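Local coordinates for serine protease inhibitor 4, isoform B (Drosophila melanogaster, PDB 4P0F), which probably inhibits serine and cysteine endopeptidases as a member of the serpin family, captured here in its cleaved form, at residues 247-250 with 251-254; 285-289 with 290-294; 299-302 with 303-306. All blocks are in the same frame, centred on the assembly; numbering follows the deposited sequence.

Contact 1 (247-250 with 251-254); sequences EEKL and RLTT
The carbonyl oxygen of Lys249 receives the backbone N-H of Leu252, with Leu252 N 2.9 Å from Lys249 O and an N-H...O angle of 154°. Leu252 packs on the same oxygen with its side chain: Leu252 CB lies 3.3 Å from Lys249 O, and with CG anti to the carbonyl carbon (chi1 -58°) the isobutyl group turns back along the lysine. There its CD1 lies 4.4 Å from Lys249 CG, a loose touch of two chains at the surface. One residue on, Thr253 N bonds to Leu250 O at 3.2 Å, and the methyl CG2 of Thr253 rests 3.6 Å from that oxygen. Upstream, Arg251 N makes only a weak bond to Glu248 O, at 3.4 Å. The extended arginine runs past this carbonyl, its CG 3.3 Å from Glu248 O, while its guanidinium stays apart from the Glu248 carboxylate, Glu248 OE2 lying 6.8 Å from Arg251 NH1. The three i to i+3 bonds, the first of them weak, carry the chain from helix 243-249 into the loop. Leu250 and Thr253 both reach Ile258 of helix 255-260, whose N-cap is Thr254, bonded through OG1 to Gln257 N. Backbone bonds and aliphatic side-chain segments therefore carry the turn, and the opposite charges of Glu248 and Arg251 probably add no more than a weak, solvent-screened attraction.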
loop_
_atom_site.group_PDB
_atom_site.type_symbol
_atom_site.label_atom_id
_atom_site.label_comp_id
_atom_site.label_asym_id
_atom_site.label_seq_id
_atom_site.Cartn_x
_atom_site.Cartn_y
_atom_site.Cartn_z
ATOM N N GLU A 247 -6.651 8.737 -14.573
ATOM C CA GLU A 247 -6.984 7.832 -13.480
ATOM C C GLU A 247 -8.125 6.927 -13.900
ATOM O O GLU A 247 -8.132 5.737 -13.596
ATOM C CB GLU A 247 -7.364 8.612 -12.223
ATOM C CG GLU A 247 -6.179 9.273 -11.544
ATOM C CD GLU A 247 -6.564 10.058 -10.295
ATOM O OE1 GLU A 247 -7.772 10.282 -10.070
ATOM O OE2 GLU A 247 -5.650 10.445 -9.534
ATOM N N GLU A 248 -9.084 7.507 -14.606
ATOM C CA GLU A 248 -10.230 6.757 -15.111
ATOM C C GLU A 248 -9.826 5.771 -16.200
ATOM O O GLU A 248 -10.328 4.645 -16.246
ATOM C CB GLU A 248 -11.296 7.713 -15.651
ATOM C CG GLU A 248 -11.996 8.533 -14.580
ATOM C CD GLU A 248 -12.832 9.666 -15.156
ATOM O OE1 GLU A 248 -13.035 9.699 -16.389
ATOM O OE2 GLU A 248 -13.283 10.528 -14.374
ATOM N N LYS A 249 -8.930 6.198 -17.081
ATOM C CA LYS A 249 -8.492 5.358 -18.193
ATOM C C LYS A 249 -7.566 4.219 -17.782
ATOM O O LYS A 249 -7.472 3.220 -18.488
ATOM C CB LYS A 249 -7.799 6.198 -19.255
ATOM C CG LYS A 249 -8.731 7.115 -20.018
ATOM C CD LYS A 249 -7.978 7.908 -21.068
ATOM C CE LYS A 249 -8.748 9.157 -21.477
ATOM N NZ LYS A 249 -7.888 10.157 -22.174
ATOM N N LEU A 250 -6.876 4.355 -16.654
ATOM C CA LEU A 250 -6.008 3.274 -16.200
ATOM C C LEU A 250 -6.807 1.989 -15.962
ATOM O O LEU A 250 -6.265 0.890 -16.056
ATOM C CB LEU A 250 -5.252 3.683 -14.927
ATOM C CG LEU A 250 -4.088 4.653 -15.133
ATOM C CD1 LEU A 250 -3.551 5.124 -13.789
ATOM C CD2 LEU A 250 -2.977 4.028 -15.960
ATOM N N ARG A 251 -8.103 2.130 -15.687
ATOM C CA ARG A 251 -8.999 1.003 -15.490
ATOM C C ARG A 251 -9.162 0.174 -16.759
ATOM O O ARG A 251 -9.560 -0.989 -16.696
ATOM C CB ARG A 251 -10.383 1.489 -15.048
ATOM C CG ARG A 251 -10.382 2.430 -13.856
ATOM C CD ARG A 251 -11.755 3.055 -13.682
ATOM N NE ARG A 251 -11.966 3.561 -12.331
ATOM C CZ ARG A 251 -13.127 4.024 -11.880
ATOM N NH1 ARG A 251 -14.192 4.044 -12.673
ATOM N NH2 ARG A 251 -13.227 4.464 -10.633
ATOM N N LEU A 252 -8.878 0.796 -17.900
ATOM C CA LEU A 252 -9.056 0.169 -19.205
ATOM C C LEU A 252 -7.846 -0.658 -19.612
ATOM O O LEU A 252 -7.897 -1.374 -20.610
ATOM C CB LEU A 252 -9.319 1.225 -20.286
ATOM C CG LEU A 252 -10.517 2.158 -20.105
ATOM C CD1 LEU A 252 -10.494 3.257 -21.157
ATOM C CD2 LEU A 252 -11.804 1.401 -20.184
ATOM N N THR A 253 -6.768 -0.567 -18.848
ATOM C CA THR A 253 -5.554 -1.298 -19.180
ATOM C C THR A 253 -5.051 -2.010 -17.924
ATOM O O THR A 253 -5.797 -2.150 -16.951
ATOM C CB THR A 253 -4.484 -0.364 -19.785
ATOM O OG1 THR A 253 -3.408 -1.138 -20.340
ATOM C CG2 THR A 253 -3.958 0.613 -18.758
ATOM N N THR A 254 -3.824 -2.516 -17.971
ATOM C CA THR A 254 -3.217 -3.156 -16.807
ATOM C C THR A 254 -1.812 -2.639 -16.587
ATOM O O THR A 254 -1.145 -2.184 -17.513
ATOM C CB THR A 254 -3.129 -4.695 -16.945
ATOM O OG1 THR A 254 -2.201 -5.031 -17.985
ATOM C CG2 THR A 254 -4.495 -5.310 -17.233
#

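Contact 2 (285-289 with 290-294); sequences VFQKL and GMSRM
The methyl CE of Met291 meets the ring of Phe286 obliquely, 3.6 Å from Phe286 CD2, and on another side packs against CB of Leu289 at 3.9 Å. The bend at the end of the methionine chain (chi3 -81°) swings CE back toward the ring, with Met291 SD 4.8 Å from the centroid of the Phe286 ring in a Met-aromatic contact. Met294 brings a second sulfur to the same ring atom, its SD 3.9 Å from Phe286 CD2, and this too is Met-aromatic. Leu64 of helix 54-64 touches both Phe286 and Met291, while Ile41 and Ala45 of helix 38-49 also pack on the ring. With alanine in place of Met291, a gap would probably open between the Phe286 ring and Leu289 CB, and the ring would have less to hold its rotation. The backbone beneath is a Schellman motif ending helix 283-288: Met291 N bonds to Phe286 O at 2.8 Å and Gly290 N to Gln287 O at 3.0 Å, with Gly290 as the C-prime residue at a positive phi of 84°, a conformation that favours glycine. Farther out, Ser292 OG lies against the aliphatic part of Gln287, 3.4 Å from Gln287 CG. Two waters span the same pair, one accepting from Gln287 NE2 and donating to Ser292 O, the other donating to Gln287 O and hydrogen-bonded to Ser292 OG.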
loop_
_atom_site.group_PDB
_atom_site.type_symbol
_atom_site.label_atom_id
_atom_site.label_comp_id
_atom_site.label_asym_id
_atom_site.label_seq_id
_atom_site.Cartn_x
_atom_site.Cartn_y
_atom_site.Cartn_z
ATOM N N VAL A 285 -14.048 1.949 1.642
ATOM C CA VAL A 285 -13.459 1.409 0.414
ATOM C C VAL A 285 -13.821 -0.075 0.276
ATOM O O VAL A 285 -14.259 -0.516 -0.791
ATOM C CB VAL A 285 -11.922 1.589 0.386
ATOM C CG1 VAL A 285 -11.272 0.698 -0.667
ATOM C CG2 VAL A 285 -11.573 3.043 0.130
ATOM N N PHE A 286 -13.666 -0.838 1.353
ATOM C CA PHE A 286 -13.982 -2.269 1.298
ATOM C C PHE A 286 -15.453 -2.509 1.014
ATOM O O PHE A 286 -15.799 -3.416 0.258
ATOM C CB PHE A 286 -13.586 -2.969 2.592
ATOM C CG PHE A 286 -12.166 -3.438 2.609
ATOM C CD1 PHE A 286 -11.121 -2.538 2.533
ATOM C CD2 PHE A 286 -11.872 -4.779 2.720
ATOM C CE1 PHE A 286 -9.816 -2.977 2.556
ATOM C CE2 PHE A 286 -10.575 -5.219 2.737
ATOM C CZ PHE A 286 -9.539 -4.308 2.657
ATOM N N GLN A 287 -16.326 -1.705 1.614
ATOM C CA GLN A 287 -17.746 -1.815 1.332
ATOM C C GLN A 287 -18.051 -1.544 -0.140
ATOM O O GLN A 287 -18.838 -2.262 -0.772
ATOM C CB GLN A 287 -18.526 -0.856 2.223
ATOM C CG GLN A 287 -18.534 -1.294 3.682
ATOM C CD GLN A 287 -19.037 -0.218 4.613
ATOM O OE1 GLN A 287 -19.001 0.970 4.285
ATOM N NE2 GLN A 287 -19.521 -0.625 5.776
ATOM N N LYS A 288 -17.423 -0.513 -0.691
ATOM C CA LYS A 288 -17.647 -0.161 -2.088
ATOM C C LYS A 288 -17.065 -1.195 -3.048
ATOM O O LYS A 288 -17.453 -1.240 -4.217
ATOM C CB LYS A 288 -17.059 1.210 -2.394
ATOM C CG LYS A 288 -17.837 2.352 -1.780
ATOM C CD LYS A 288 -17.090 3.657 -1.979
ATOM C CE LYS A 288 -17.850 4.852 -1.428
ATOM N NZ LYS A 288 -17.060 6.103 -1.634
ATOM N N LEU A 289 -16.141 -2.015 -2.559
ATOM C CA LEU A 289 -15.576 -3.101 -3.356
ATOM C C LEU A 289 -16.265 -4.436 -3.052
ATOM O O LEU A 289 -15.769 -5.496 -3.424
ATOM C CB LEU A 289 -14.072 -3.208 -3.120
ATOM C CG LEU A 289 -13.274 -1.994 -3.612
ATOM C CD1 LEU A 289 -11.807 -2.123 -3.273
ATOM C CD2 LEU A 289 -13.442 -1.804 -5.099
ATOM N N GLY A 290 -17.421 -4.373 -2.398
ATOM C CA GLY A 290 -18.267 -5.539 -2.212
ATOM C C GLY A 290 -17.908 -6.422 -1.039
ATOM O O GLY A 290 -18.322 -7.580 -0.995
ATOM N N MET A 291 -17.157 -5.875 -0.086
ATOM C CA MET A 291 -16.736 -6.632 1.092
ATOM C C MET A 291 -17.348 -6.066 2.382
ATOM O O MET A 291 -16.648 -5.861 3.374
ATOM C CB MET A 291 -15.213 -6.660 1.177
ATOM C CG MET A 291 -14.581 -7.400 0.002
ATOM S SD MET A 291 -12.776 -7.385 -0.017
ATOM C CE MET A 291 -12.430 -5.764 -0.719
ATOM N N SER A 292 -18.664 -5.858 2.365
ATOM C CA SER A 292 -19.379 -5.250 3.495
ATOM C C SER A 292 -19.633 -6.181 4.665
ATOM O O SER A 292 -19.755 -5.720 5.802
ATOM C CB SER A 292 -20.730 -4.699 3.033
ATOM O OG SER A 292 -20.541 -3.560 2.219
ATOM N N ARG A 293 -19.754 -7.480 4.409
ATOM C CA ARG A 293 -20.245 -8.384 5.451
ATOM C C ARG A 293 -19.329 -8.446 6.687
ATOM O O ARG A 293 -19.811 -8.579 7.823
ATOM C CB ARG A 293 -20.453 -9.787 4.871
ATOM C CG ARG A 293 -21.303 -10.707 5.729
ATOM C CD ARG A 293 -21.745 -11.924 4.928
ATOM N NE ARG A 293 -22.464 -12.907 5.727
ATOM C CZ ARG A 293 -23.785 -12.933 5.890
ATOM N NH1 ARG A 293 -24.556 -12.015 5.318
ATOM N NH2 ARG A 293 -24.337 -13.882 6.634
ATOM N N MET A 294 -18.023 -8.344 6.467
ATOM C CA MET A 294 -17.029 -8.390 7.539
ATOM C C MET A 294 -17.233 -7.331 8.641
ATOM O O MET A 294 -16.805 -7.536 9.777
ATOM C CB MET A 294 -15.631 -8.238 6.937
ATOM C CG MET A 294 -15.433 -6.925 6.246
ATOM S SD MET A 294 -14.005 -6.968 5.137
ATOM C CE MET A 294 -12.742 -7.295 6.333
HETATM O O HOH W 1 -20.905 -3.328 6.483
HETATM O O HOH W 2 -20.968 -3.923 -0.263
#

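Contact 3 (299-302 with 303-306); sequences AEFG and KMLQ
Phe301 and Met304 are joined by a type I beta turn, closed by a single backbone bond from Met304 N to Phe301 O at 3.3 Å. The N-H points well at its acceptor (163°). Gly302 and Lys303 fill the two central positions of the turn. A water also lies 2.9 Å from Phe301 O, within hydrogen-bonding distance, though it has other acceptors to serve as well; the same water accepts from Leu305 N at 2.8 Å. The water therefore extends the turn by one residue, linking the Phe301 carbonyl to the next backbone N-H past Met304.

The side chains of the two end residues lie alongside each other and point the same way. In both, CG is anti to the carbonyl carbon (chi1 -77° in Phe301), and the methionine chain then runs extended. It follows the phenylalanine outward: Met304 SD comes to 3.9 Å from Phe301 CB, and the methyl CE of Met304 reaches Phe301 CD1 at 3.6 Å. Contact with the ring is oblique, Met304 SD lying 4.8 Å from the centroid of the Phe301 ring, and makes a Met-aromatic pair. The turn brings the two residues together, and their side chains pack on one another beside it.

The loop lies between helix 283-288 and strand 311-324. Phe301 rests on Leu311 and Val313 of that strand and on Thr56 of helix 54-64, while Met304 touches Leu163 of strand 161-174. Backbone bonds tie Lys303 to Gly51 and Met304 to Arg106, and Arg106 NH1 also holds Gly302 O, so the turn is stitched to loops beside helix 54-64 and helix 107-115.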
loop_
_atom_site.group_PDB
_atom_site.type_symbol
_atom_site.label_atom_id
_atom_site.label_comp_id
_atom_site.label_asym_id
_atom_site.label_seq_id
_atom_site.Cartn_x
_atom_site.Cartn_y
_atom_site.Cartn_z
ATOM N N ALA A 299 -21.204 -10.868 10.202
ATOM C CA ALA A 299 -19.842 -11.301 9.910
ATOM C C ALA A 299 -19.568 -12.690 10.464
ATOM O O ALA A 299 -20.040 -13.042 11.547
ATOM C CB ALA A 299 -18.835 -10.320 10.479
ATOM N N GLU A 300 -18.774 -13.454 9.724
ATOM C CA GLU A 300 -18.436 -14.825 10.075
ATOM C C GLU A 300 -16.929 -14.994 10.202
ATOM O O GLU A 300 -16.231 -15.157 9.201
ATOM C CB GLU A 300 -18.997 -15.778 9.024
ATOM C CG GLU A 300 -20.528 -15.774 8.991
ATOM C CD GLU A 300 -21.161 -15.459 7.651
ATOM O OE1 GLU A 300 -20.519 -14.836 6.787
ATOM O OE2 GLU A 300 -22.343 -15.845 7.470
ATOM N N PHE A 301 -16.426 -14.939 11.436
ATOM C CA PHE A 301 -14.997 -15.080 11.691
ATOM C C PHE A 301 -14.751 -16.167 12.731
ATOM O O PHE A 301 -13.865 -16.048 13.576
ATOM C CB PHE A 301 -14.390 -13.753 12.156
ATOM C CG PHE A 301 -14.174 -12.762 11.050
ATOM C CD1 PHE A 301 -13.148 -12.928 10.141
ATOM C CD2 PHE A 301 -14.997 -11.662 10.928
ATOM C CE1 PHE A 301 -12.957 -12.019 9.123
ATOM C CE2 PHE A 301 -14.805 -10.746 9.910
ATOM C CZ PHE A 301 -13.784 -10.924 9.018
ATOM N N GLY A 302 -15.526 -17.246 12.642
ATOM C CA GLY A 302 -15.449 -18.313 13.614
ATOM C C GLY A 302 -14.211 -19.181 13.580
ATOM O O GLY A 302 -14.056 -20.061 14.439
ATOM N N LYS A 303 -13.323 -18.947 12.615
ATOM C CA LYS A 303 -12.112 -19.741 12.525
ATOM C C LYS A 303 -10.899 -19.028 13.127
ATOM O O LYS A 303 -9.794 -19.558 13.080
ATOM C CB LYS A 303 -11.853 -20.141 11.075
ATOM C CG LYS A 303 -12.655 -21.392 10.687
ATOM C CD LYS A 303 -12.738 -21.593 9.176
ATOM C CE LYS A 303 -11.533 -22.325 8.619
ATOM N NZ LYS A 303 -11.631 -22.486 7.134
ATOM N N MET A 304 -11.117 -17.864 13.734
ATOM C CA MET A 304 -10.032 -17.124 14.374
ATOM C C MET A 304 -9.691 -17.640 15.776
ATOM O O MET A 304 -8.543 -17.967 16.050
ATOM C CB MET A 304 -10.383 -15.639 14.455
ATOM C CG MET A 304 -10.306 -14.948 13.122
ATOM S SD MET A 304 -10.645 -13.184 13.245
ATOM C CE MET A 304 -9.922 -12.606 11.695
ATOM N N LEU A 305 -10.696 -17.720 16.644
ATOM C CA LEU A 305 -10.489 -18.044 18.061
ATOM C C LEU A 305 -11.163 -19.344 18.495
ATOM O O LEU A 305 -12.185 -19.748 17.940
ATOM C CB LEU A 305 -11.030 -16.917 18.932
ATOM C CG LEU A 305 -10.486 -15.509 18.704
ATOM C CD1 LEU A 305 -11.191 -14.538 19.637
ATOM C CD2 LEU A 305 -8.996 -15.473 18.917
ATOM N N GLN A 306 -10.627 -19.987 19.524
ATOM C CA GLN A 306 -11.281 -21.172 20.053
ATOM C C GLN A 306 -12.650 -20.805 20.638
ATOM O O GLN A 306 -13.584 -21.598 20.613
ATOM C CB GLN A 306 -10.394 -21.847 21.102
ATOM C CG GLN A 306 -9.070 -22.305 20.514
ATOM C CD GLN A 306 -8.227 -23.104 21.479
ATOM O OE1 GLN A 306 -8.529 -23.185 22.667
ATOM N NE2 GLN A 306 -7.156 -23.700 20.970
HETATM O O HOH W 3 -13.340 -16.973 16.238
#

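How the contacts relate
From the N terminus, contact 1 comes first, rounding the short connection from helix 243-249 to helix 255-260. The chain then runs through strand 263-281 into helix 283-288, whose end is turned by contact 2, and contact 3 makes a tight turn farther along the loop leading to strand 311-324. All three are local and follow in series; none encloses or crosses another. Contact 1 stands apart, its centre about 21 Å from that of contact 2 and 37 Å from that of contact 3. Contacts 2 and 3 touch: Arg293 and Glu300 form a salt bridge, and Ala299 and Phe301 pack against Met294, joining both turns beside helix 54-64.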